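Local coordinates for protein terminal oxygenase component of carbazole (Janthinobacterium sp., PDB 7BUG) that forms the oxygenase of carbazole 1,9a-dioxygenase, a Rieske-type enzyme that dihydroxylates carbazole at its angular and adjacent carbons, at residues 2-5 against 6-10; 19-22 against 23-27; 46-50 against 51-55. All coordinates share one frame; numbering follows the deposited sequence.

Interaction 1. Residues 2-5 against 6-10; sequences ANVD and EAILK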
ATOM      1  N   ALA A   2      10.473   3.534  21.952  1.00 26.72           N
ATOM      2  CA  ALA A   2       9.391   2.494  21.750  1.00 26.13           C
ATOM      3  C   ALA A   2       8.834   2.485  20.318  1.00 25.59           C
ATOM      4  O   ALA A   2       8.331   1.430  19.880  1.00 32.13           O
ATOM      5  CB  ALA A   2       8.293   2.722  22.778  1.00 26.64           C
ATOM      6  N   ASN A   3       8.896   3.580  19.566  1.00 22.17           N
ATOM      7  CA  ASN A   3       8.204   3.686  18.251  1.00 21.55           C
ATOM      8  C   ASN A   3       9.198   3.859  17.089  1.00 20.52           C
ATOM      9  O   ASN A   3       8.794   3.653  15.955  1.00 26.61           O
ATOM     10  CB  ASN A   3       7.220   4.843  18.207  1.00 19.07           C
ATOM     11  CG  ASN A   3       6.056   4.668  19.169  1.00 20.65           C
ATOM     12  OD1 ASN A   3       5.468   3.584  19.205  1.00 21.86           O
ATOM     13  ND2 ASN A   3       5.706   5.696  19.926  1.00 17.74           N
ATOM     14  N   VAL A   4      10.388   4.335  17.376  1.00 19.09           N
ATOM     15  CA  VAL A   4      11.398   4.788  16.375  1.00 18.95           C
ATOM     16  C   VAL A   4      12.681   3.986  16.585  1.00 21.42           C
ATOM     17  O   VAL A   4      13.006   3.708  17.719  1.00 20.48           O
ATOM     18  CB  VAL A   4      11.628   6.293  16.547  1.00 19.15           C
ATOM     19  CG1 VAL A   4      12.828   6.812  15.759  1.00 20.69           C
ATOM     20  CG2 VAL A   4      10.392   7.069  16.152  1.00 18.86           C
ATOM     21  N   ASP A   5      13.374   3.683  15.486  1.00 23.06           N
ATOM     22  CA  ASP A   5      14.702   3.020  15.524  1.00 27.09           C
ATOM     23  C   ASP A   5      15.551   3.667  16.615  1.00 23.38           C
ATOM     24  O   ASP A   5      15.748   4.892  16.587  1.00 22.25           O
ATOM     25  CB  ASP A   5      15.364   3.119  14.155  1.00 29.76           C
ATOM     26  CG  ASP A   5      16.436   2.061  13.991  1.00 36.82           C
ATOM     27  OD1 ASP A   5      17.484   2.176  14.663  1.00 34.33           O
ATOM     28  OD2 ASP A   5      16.167   1.087  13.282  1.00 45.25           O
ATOM     29  N   GLU A   6      16.080   2.872  17.537  1.00 25.20           N
ATOM     30  CA  GLU A   6      17.015   3.368  18.590  1.00 27.34           C
ATOM     31  C   GLU A   6      18.179   4.123  17.942  1.00 25.26           C
ATOM     32  O   GLU A   6      18.687   5.104  18.558  1.00 24.41           O
ATOM     33  CB  GLU A   6      17.543   2.224  19.462  1.00 32.28           C
ATOM     34  CG  GLU A   6      16.564   1.739  20.525  1.00 36.40           C
ATOM     35  CD  GLU A   6      15.993   2.770  21.490  1.00 44.55           C
ATOM     36  OE1 GLU A   6      16.722   3.725  21.867  1.00 44.43           O
ATOM     37  OE2 GLU A   6      14.791   2.633  21.856  1.00 44.53           O
ATOM     38  N   ALA A   7      18.631   3.693  16.773  1.00 25.28           N
ATOM     39  CA  ALA A   7      19.782   4.337  16.095  1.00 26.94           C
ATOM     40  C   ALA A   7      19.473   5.792  15.722  1.00 29.03           C
ATOM     41  O   ALA A   7      20.430   6.617  15.703  1.00 31.66           O
ATOM     42  CB  ALA A   7      20.185   3.564  14.870  1.00 27.82           C
ATOM     43  N   ILE A   8      18.222   6.097  15.374  1.00 24.52           N
ATOM     44  CA  ILE A   8      17.766   7.498  15.161  1.00 21.19           C
ATOM     45  C   ILE A   8      17.637   8.231  16.501  1.00 19.06           C
ATOM     46  O   ILE A   8      18.057   9.388  16.584  1.00 19.00           O
ATOM     47  CB  ILE A   8      16.442   7.495  14.379  1.00 23.60           C
ATOM     48  CG1 ILE A   8      16.663   6.903  12.992  1.00 27.86           C
ATOM     49  CG2 ILE A   8      15.836   8.882  14.314  1.00 23.49           C
ATOM     50  CD1 ILE A   8      15.403   6.639  12.233  1.00 27.51           C
ATOM     51  N   LEU A   9      17.082   7.595  17.528  1.00 19.16           N
ATOM     52  CA  LEU A   9      16.861   8.285  18.827  1.00 19.30           C
ATOM     53  C   LEU A   9      18.216   8.713  19.427  1.00 20.70           C
ATOM     54  O   LEU A   9      18.242   9.729  20.067  1.00 21.49           O
ATOM     55  CB  LEU A   9      16.044   7.404  19.778  1.00 20.11           C
ATOM     56  CG  LEU A   9      14.606   7.100  19.338  1.00 18.99           C
ATOM     57  CD1 LEU A   9      13.864   6.219  20.353  1.00 19.33           C
ATOM     58  CD2 LEU A   9      13.809   8.384  19.044  1.00 19.62           C
ATOM     59  N   LYS A  10      19.297   7.952  19.199  1.00 22.64           N
ATOM     60  CA  LYS A  10      20.667   8.274  19.707  1.00 24.45           C
ATOM     61  C   LYS A  10      21.229   9.521  19.023  1.00 24.63           C
ATOM     62  O   LYS A  10      22.160  10.126  19.565  1.00 26.05           O
ATOM     63  CB  LYS A  10      21.630   7.114  19.432  1.00 29.22           C
ATOM     64  CG  LYS A  10      21.531   5.968  20.420  1.00 32.92           C
ATOM     65  CD  LYS A  10      22.636   4.940  20.262  1.00 35.18           C
ATOM     66  CE  LYS A  10      22.544   3.838  21.291  1.00 39.09           C
ATOM     67  NZ  LYS A  10      21.265   3.091  21.192  1.00 41.54           N
TER
HETATM   68  O   HOH W   1      12.384   2.807  20.121  1.00 31.74           O

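Interaction 2. Residues 19-22 against 23-27; sequences VDAK and LGFRN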
ATOM      1  N   VAL A  19      10.668  12.848  19.431  1.00 14.96           N
ATOM      2  CA  VAL A  19      10.852  12.093  18.161  1.00 15.10           C
ATOM      3  C   VAL A  19      10.232  10.702  18.282  1.00 14.61           C
ATOM      4  O   VAL A  19       9.690  10.169  17.288  1.00 15.07           O
ATOM      5  CB  VAL A  19      12.338  12.048  17.766  1.00 15.26           C
ATOM      6  CG1 VAL A  19      12.520  11.115  16.604  1.00 16.98           C
ATOM      7  CG2 VAL A  19      12.818  13.441  17.472  1.00 18.24           C
ATOM      8  N   ASP A  20      10.217  10.101  19.473  1.00 13.71           N
ATOM      9  CA  ASP A  20       9.590   8.786  19.631  1.00 14.30           C
ATOM     10  C   ASP A  20       8.057   8.897  19.572  1.00 13.88           C
ATOM     11  O   ASP A  20       7.367   7.856  19.335  1.00 14.36           O
ATOM     12  CB  ASP A  20      10.000   8.176  20.969  1.00 15.19           C
ATOM     13  CG  ASP A  20       9.838   6.691  21.011  1.00 17.87           C
ATOM     14  OD1 ASP A  20      10.047   6.061  19.970  1.00 18.06           O
ATOM     15  OD2 ASP A  20       9.614   6.187  22.133  1.00 22.35           O
ATOM     16  N   ALA A  21       7.506  10.074  19.832  1.00 13.98           N
ATOM     17  CA  ALA A  21       6.051  10.239  20.075  1.00 12.30           C
ATOM     18  C   ALA A  21       5.242  10.351  18.768  1.00 11.97           C
ATOM     19  O   ALA A  21       4.410  11.247  18.621  1.00 11.59           O
ATOM     20  CB  ALA A  21       5.796  11.336  21.061  1.00 12.56           C
ATOM     21  N   LYS A  22       5.433   9.389  17.864  1.00 13.89           N
ATOM     22  CA  LYS A  22       4.785   9.323  16.544  1.00 14.82           C
ATOM     23  C   LYS A  22       3.260   9.249  16.681  1.00 15.03           C
ATOM     24  O   LYS A  22       2.539   9.832  15.828  1.00 13.17           O
ATOM     25  CB  LYS A  22       5.372   8.129  15.781  1.00 17.93           C
ATOM     26  CG  LYS A  22       4.863   7.981  14.365  1.00 26.32           C
ATOM     27  CD  LYS A  22       5.512   6.799  13.700  1.00 27.81           C
ATOM     28  CE  LYS A  22       7.012   6.964  13.650  1.00 31.34           C
ATOM     29  NZ  LYS A  22       7.523   6.396  12.381  1.00 31.60           N
ATOM     30  N   LEU A  23       2.753   8.598  17.734  1.00 13.68           N
ATOM     31  CA  LEU A  23       1.294   8.459  17.983  1.00 15.44           C
ATOM     32  C   LEU A  23       0.762   9.496  18.969  1.00 13.99           C
ATOM     33  O   LEU A  23      -0.444   9.413  19.308  1.00 15.87           O
ATOM     34  CB  LEU A  23       1.013   7.053  18.531  1.00 16.28           C
ATOM     35  CG  LEU A  23       0.995   5.940  17.512  1.00 21.03           C
ATOM     36  CD1 LEU A  23       0.982   4.592  18.227  1.00 24.35           C
ATOM     37  CD2 LEU A  23      -0.207   6.070  16.564  1.00 23.71           C
ATOM     38  N   GLY A  24       1.564  10.456  19.411  1.00 12.47           N
ATOM     39  CA  GLY A  24       1.162  11.450  20.401  1.00 11.58           C
ATOM     40  C   GLY A  24       1.441  11.013  21.827  1.00 11.80           C
ATOM     41  O   GLY A  24       1.977   9.919  22.077  1.00 11.70           O
ATOM     42  N   PHE A  25       0.990  11.828  22.743  1.00 12.13           N
ATOM     43  CA  PHE A  25       1.229  11.667  24.194  1.00 11.43           C
ATOM     44  C   PHE A  25      -0.030  11.127  24.838  1.00 11.44           C
ATOM     45  O   PHE A  25      -1.109  11.762  24.800  1.00 12.54           O
ATOM     46  CB  PHE A  25       1.667  12.998  24.797  1.00 12.60           C
ATOM     47  CG  PHE A  25       2.968  13.484  24.215  1.00 12.15           C
ATOM     48  CD1 PHE A  25       4.126  12.706  24.259  1.00 13.05           C
ATOM     49  CD2 PHE A  25       3.046  14.774  23.719  1.00 12.19           C
ATOM     50  CE1 PHE A  25       5.335  13.224  23.798  1.00 13.23           C
ATOM     51  CE2 PHE A  25       4.267  15.279  23.284  1.00 13.36           C
ATOM     52  CZ  PHE A  25       5.398  14.487  23.274  1.00 13.80           C
ATOM     53  N   ARG A  26       0.120  10.005  25.528  1.00 11.69           N
ATOM     54  CA  ARG A  26      -0.940   9.414  26.339  1.00 11.73           C
ATOM     55  C   ARG A  26      -1.105  10.238  27.624  1.00 12.07           C
ATOM     56  O   ARG A  26      -0.178  10.956  27.987  1.00 12.30           O
ATOM     57  CB  ARG A  26      -0.663   7.933  26.591  1.00 12.09           C
ATOM     58  CG  ARG A  26      -1.839   7.163  27.172  1.00 12.76           C
ATOM     59  CD  ARG A  26      -1.466   5.689  27.313  1.00 12.85           C
ATOM     60  NE  ARG A  26      -2.626   4.965  27.764  1.00 13.27           N
ATOM     61  CZ  ARG A  26      -3.644   4.619  26.965  1.00 12.38           C
ATOM     62  NH1 ARG A  26      -3.532   4.730  25.643  1.00 12.49           N
ATOM     63  NH2 ARG A  26      -4.693   4.019  27.495  1.00 14.12           N
ATOM     64  N   ASN A  27      -2.265  10.125  28.259  1.00 11.62           N
ATOM     65  CA  ASN A  27      -2.582  10.746  29.561  1.00 11.85           C
ATOM     66  C   ASN A  27      -2.714  12.266  29.412  1.00 11.68           C
ATOM     67  O   ASN A  27      -2.320  13.013  30.315  1.00 12.04           O
ATOM     68  CB  ASN A  27      -1.542  10.300  30.602  1.00 12.64           C
ATOM     69  CG  ASN A  27      -1.490   8.801  30.706  1.00 12.55           C
ATOM     70  OD1 ASN A  27      -2.528   8.179  30.887  1.00 15.31           O
ATOM     71  ND2 ASN A  27      -0.327   8.183  30.549  1.00 15.88           N
TER

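Interaction 3. Residues 46-50 against 51-55; sequences LKLLG and ENLLV. With PG4 (tetraethylene glycol), chain I.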
ATOM      1  N   LEU A  46     -14.597   7.404  16.209  1.00 14.25           N
ATOM      2  CA  LEU A  46     -13.437   8.206  15.812  1.00 14.17           C
ATOM      3  C   LEU A  46     -12.195   7.430  16.232  1.00 12.17           C
ATOM      4  O   LEU A  46     -12.294   6.484  17.007  1.00 13.27           O
ATOM      5  CB  LEU A  46     -13.519   9.577  16.441  1.00 16.28           C
ATOM      6  CG  LEU A  46     -13.515   9.572  17.968  1.00 18.55           C
ATOM      7  CD1 LEU A  46     -12.138   9.828  18.518  1.00 21.73           C
ATOM      8  CD2 LEU A  46     -14.489  10.613  18.464  1.00 24.69           C
ATOM      9  N   LYS A  47     -11.075   7.820  15.678  1.00 11.51           N
ATOM     10  CA  LYS A  47      -9.773   7.240  16.055  1.00 11.13           C
ATOM     11  C   LYS A  47      -8.921   8.346  16.694  1.00 10.70           C
ATOM     12  O   LYS A  47      -8.751   9.426  16.101  1.00 12.39           O
ATOM     13  CB  LYS A  47      -9.127   6.592  14.834  1.00 10.94           C
ATOM     14  CG  LYS A  47      -7.821   5.911  15.210  1.00 11.80           C
ATOM     15  CD  LYS A  47      -7.117   5.250  14.019  1.00 14.62           C
ATOM     16  CE  LYS A  47      -7.684   3.880  13.783  1.00 19.49           C
ATOM     17  NZ  LYS A  47      -6.975   3.248  12.654  1.00 22.47           N
ATOM     18  N   LEU A  48      -8.366   8.065  17.875  1.00  9.82           N
ATOM     19  CA  LEU A  48      -7.579   9.011  18.667  1.00 10.41           C
ATOM     20  C   LEU A  48      -6.341   8.291  19.188  1.00 10.47           C
ATOM     21  O   LEU A  48      -6.482   7.223  19.822  1.00 10.56           O
ATOM     22  CB  LEU A  48      -8.433   9.546  19.803  1.00 10.51           C
ATOM     23  CG  LEU A  48      -7.753  10.505  20.754  1.00 10.20           C
ATOM     24  CD1 LEU A  48      -7.180  11.722  20.055  1.00 11.15           C
ATOM     25  CD2 LEU A  48      -8.676  10.918  21.881  1.00 11.09           C
ATOM     26  N   LEU A  49      -5.158   8.825  18.891  1.00 10.13           N
ATOM     27  CA  LEU A  49      -3.887   8.188  19.337  1.00 10.95           C
ATOM     28  C   LEU A  49      -3.841   6.743  18.845  1.00  9.99           C
ATOM     29  O   LEU A  49      -3.276   5.870  19.523  1.00 11.47           O
ATOM     30  CB  LEU A  49      -3.738   8.300  20.860  1.00 12.81           C
ATOM     31  CG  LEU A  49      -3.009   9.528  21.394  1.00 16.39           C
ATOM     32  CD1 LEU A  49      -3.561  10.832  20.910  1.00 16.13           C
ATOM     33  CD2 LEU A  49      -2.930   9.478  22.917  1.00 16.21           C
ATOM     34  N   GLY A  50      -4.453   6.464  17.698  1.00  9.80           N
ATOM     35  CA  GLY A  50      -4.452   5.149  17.049  1.00  9.45           C
ATOM     36  C   GLY A  50      -5.522   4.218  17.519  1.00  9.52           C
ATOM     37  O   GLY A  50      -5.696   3.101  16.936  1.00 11.56           O
ATOM     38  N   GLU A  51      -6.309   4.618  18.512  1.00 10.10           N
ATOM     39  CA  GLU A  51      -7.346   3.764  19.106  1.00  9.46           C
ATOM     40  C   GLU A  51      -8.735   4.176  18.570  1.00  9.03           C
ATOM     41  O   GLU A  51      -9.109   5.382  18.600  1.00  9.17           O
ATOM     42  CB  GLU A  51      -7.414   3.945  20.630  1.00  9.58           C
ATOM     43  CG  GLU A  51      -6.090   3.709  21.340  1.00 10.78           C
ATOM     44  CD  GLU A  51      -6.133   3.615  22.847  1.00 12.29           C
ATOM     45  OE1 GLU A  51      -7.217   3.373  23.386  1.00 13.54           O
ATOM     46  OE2 GLU A  51      -5.056   3.724  23.469  1.00 11.92           O
ATOM     47  N   ASN A  52      -9.503   3.166  18.179  1.00  9.51           N
ATOM     48  CA  ASN A  52     -10.888   3.404  17.698  1.00  9.85           C
ATOM     49  C   ASN A  52     -11.770   3.531  18.943  1.00  9.57           C
ATOM     50  O   ASN A  52     -11.754   2.610  19.790  1.00  9.74           O
ATOM     51  CB  ASN A  52     -11.457   2.275  16.822  1.00 11.02           C
ATOM     52  CG  ASN A  52     -10.742   2.197  15.486  1.00 12.93           C
ATOM     53  OD1 ASN A  52     -10.607   3.223  14.815  1.00 13.46           O
ATOM     54  ND2 ASN A  52     -10.251   1.027  15.137  1.00 14.38           N
ATOM     55  N   LEU A  53     -12.527   4.619  19.020  1.00 10.15           N
ATOM     56  CA  LEU A  53     -13.398   4.919  20.154  1.00 10.06           C
ATOM     57  C   LEU A  53     -14.826   5.165  19.686  1.00 10.63           C
ATOM     58  O   LEU A  53     -15.077   5.621  18.525  1.00 12.57           O
ATOM     59  CB  LEU A  53     -12.909   6.187  20.842  1.00 10.47           C
ATOM     60  CG  LEU A  53     -11.447   6.198  21.304  1.00 10.27           C
ATOM     61  CD1 LEU A  53     -11.079   7.505  21.968  1.00 11.32           C
ATOM     62  CD2 LEU A  53     -11.117   5.013  22.184  1.00 11.05           C
ATOM     63  N   LEU A  54     -15.739   4.917  20.609  1.00 10.47           N
ATOM     64  CA  LEU A  54     -17.164   5.241  20.419  1.00 12.27           C
ATOM     65  C   LEU A  54     -17.542   6.268  21.471  1.00 11.79           C
ATOM     66  O   LEU A  54     -17.151   6.102  22.650  1.00 13.54           O
ATOM     67  CB  LEU A  54     -18.041   4.022  20.646  1.00 15.22           C
ATOM     68  CG  LEU A  54     -18.471   3.235  19.431  1.00 20.47           C
ATOM     69  CD1 LEU A  54     -19.352   2.104  19.920  1.00 23.99           C
ATOM     70  CD2 LEU A  54     -19.234   4.097  18.417  1.00 20.78           C
ATOM     71  N   VAL A  55     -18.224   7.302  21.045  1.00 13.61           N
ATOM     72  CA  VAL A  55     -18.763   8.343  21.964  1.00 12.81           C
ATOM     73  C   VAL A  55     -20.273   8.327  21.814  1.00 13.04           C
ATOM     74  O   VAL A  55     -20.786   8.320  20.703  1.00 14.04           O
ATOM     75  CB  VAL A  55     -18.170   9.725  21.704  1.00 14.97           C
ATOM     76  CG1 VAL A  55     -18.739  10.730  22.666  1.00 15.86           C
ATOM     77  CG2 VAL A  55     -16.657   9.705  21.779  1.00 15.79           C
TER
HETATM   78  O1  PG4 I 406      -6.328   0.358  11.514  1.00 40.93           O
HETATM   79  C1  PG4 I 406      -6.794  -0.040  12.812  1.00 37.26           C
HETATM   80  C2  PG4 I 406      -8.233  -0.395  12.811  1.00 30.23           C
HETATM   81  O2  PG4 I 406      -8.994   0.782  12.584  1.00 25.09           O
HETATM   82  C3  PG4 I 406      -9.958   0.612  11.553  1.00 28.72           C
HETATM   83  C4  PG4 I 406     -10.765   1.845  11.423  1.00 28.92           C
HETATM   84  O3  PG4 I 406      -9.907   2.910  11.011  1.00 30.71           O
HETATM   85  C5  PG4 I 406     -10.550   4.184  11.096  1.00 36.05           C
HETATM   86  C6  PG4 I 406      -9.853   5.215  10.260  1.00 38.39           C
HETATM   87  O4  PG4 I 406      -8.467   5.281  10.598  1.00 44.81           O
HETATM   88  C7  PG4 I 406      -7.703   6.080   9.693  1.00 50.11           C
HETATM   89  C8  PG4 I 406      -8.226   7.487   9.669  1.00 50.88           C
HETATM   90  O5  PG4 I 406      -7.266   8.415   9.212  1.00 54.46           O

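Interaction 1. Residues 2-5 against 6-10
An N-cap opens the first helix of the chain, with Asp-5 seated just ahead of residues 6-9. Its OD1 accepts from the backbone N of Ala-7 at 2.8 Å, using the anti lone pair, the one turned away from the other carboxylate oxygen. The torsion behind this puts CG opposite the backbone N of Asp-5 (chi1 -159°), which swings the carboxylate over the start of the helix. The backbone of Asp-5 takes part as well: its O receives the N of Leu-9 at 3.2 Å, within the carbonyl plane, and a weak bond from the N of Ile-8. The CG1 branch of Val-4 lies against the helix side chains, 3.9 Å from CG2 of Ile-8 and 3.8 Å from CD2 of Leu-9. Leu-9 also packs on Val-19 and Asp-20 of the next helix, 16-20. With an alanine here instead of Leu-9, CG1 of Val-4 is likely to lose a partner and a gap to open against Val-19. A water links three groups, accepting from Ala-2 N and donating to Val-4 O at 2.6 Å and to Glu-6 OE2 at 3.0 Å.

Interaction 2. Residues 19-22 against 23-27
Ala-21 and Phe-25 meet where the chain leaves helix 16-20: the methyl CB of Ala-21 sits 3.4 Å from CE1 of the phenylalanine, obliquely to the ring, with CD1 and CZ each at 3.9 Å. One hydrogen bond closes the bend between them, from Gly-24 N to Ala-21 O at 3.1 Å. The N-H points well at the oxygen (160°), but the donor stands 66° above the carbonyl plane and so lies off the lone pairs. This bond spans a type I beta turn from Ala-21 to Gly-24. Just before it, Lys-22 N reaches Asp-20 O at 2.9 Å, making Ala-21 the centre of an inverse gamma turn, and the two turns together redirect the chain from the helix toward strand 28-32. Gly-24 has a positive phi with an extended psi, a conformation in which a CB would be jammed against the preceding carbonyl oxygen.

Farther out, Trp-171 NE1 gives Ala-21 O a second donor, and the ring of Phe-25 also touches Leu-266 and Asn-373. Lys-22, its chain bent at chi3 and chi4, places NZ in a salt bridge with Asp-347. The chemistry therefore divides: backbone bonds and a methyl-to-ring contact shape a buried bend, while the lysine charge is met by a carboxylate outside it.

Interaction 3. Residues 46-50 against 51-55
Strands 46-48 and 51-55 run antiparallel but strongly twisted (131°), their axes approaching to 4.6 Å, and a type I' turn from Leu-48 to Glu-51 joins them. Leu-46 and Leu-53 bond in both directions, and the return bond, from Leu-53 N to Leu-46 O at 2.8 Å, runs nearly straight. Leu-48 and Glu-51 form the second hydrogen-bonded pair, next to the turn, where Leu-49 and Gly-50 both have positive phi.

On the face with Leu-46, Leu-48 and Leu-53, CD1 of Leu-53 lies 4.0 Å from CB of Leu-48, and CD2 of Leu-46 meets CG2 of Val-55 at 4.1 Å. Leu-137 of strand 132-137 packs against Leu-48 and Leu-53. Glu-51 shares this face; partners beyond the hairpin, among them Tyr-124 OH and Lys-66, satisfy both oxygens of its buried carboxylate.

Lys-47 and Asn-52, the non-hydrogen-bonded pair, occupy the other face. The lysine crosses the amide, its bend at chi3 (-84°) setting CE 3.2 Å from Asn-52 OD1 and NZ at a tetraethylene glycol, probably from the crystallisation liquor. Asn-52 ND2 donates almost straight to the glycol O2 at 2.9 Å, and Lys-47 NZ reaches the same oxygen at 3.2 Å, with weak bonds to O3 and O4. The whole is a beta hairpin with a two-residue type I' turn, at one edge of the antiparallel sheet in the Rieske part of the protein.

From the N terminus the three contacts follow in series, and none encloses or crosses another: interaction 1 caps helix 6-9, interaction 2 closes a turn at the end of helix 16-20, and interaction 3 closes a hairpin. The first two meet where the carboxylate of Asp-20 accepts from the backbone N atoms of Ala-2 and Asn-3, pinning the chain terminus to the second helix. From there residues 23-27 lead toward strand 28-32 and touch interaction 3: Arg-26 NH1 forms a salt bridge with Glu-51 OE2 at 2.8 Å, and Leu-49 packs on the backbone of Leu-23 and Phe-25. Interaction 2 thus ties the N-terminal helices to the hairpin 46-55, whereas interactions 1 and 3 do not touch.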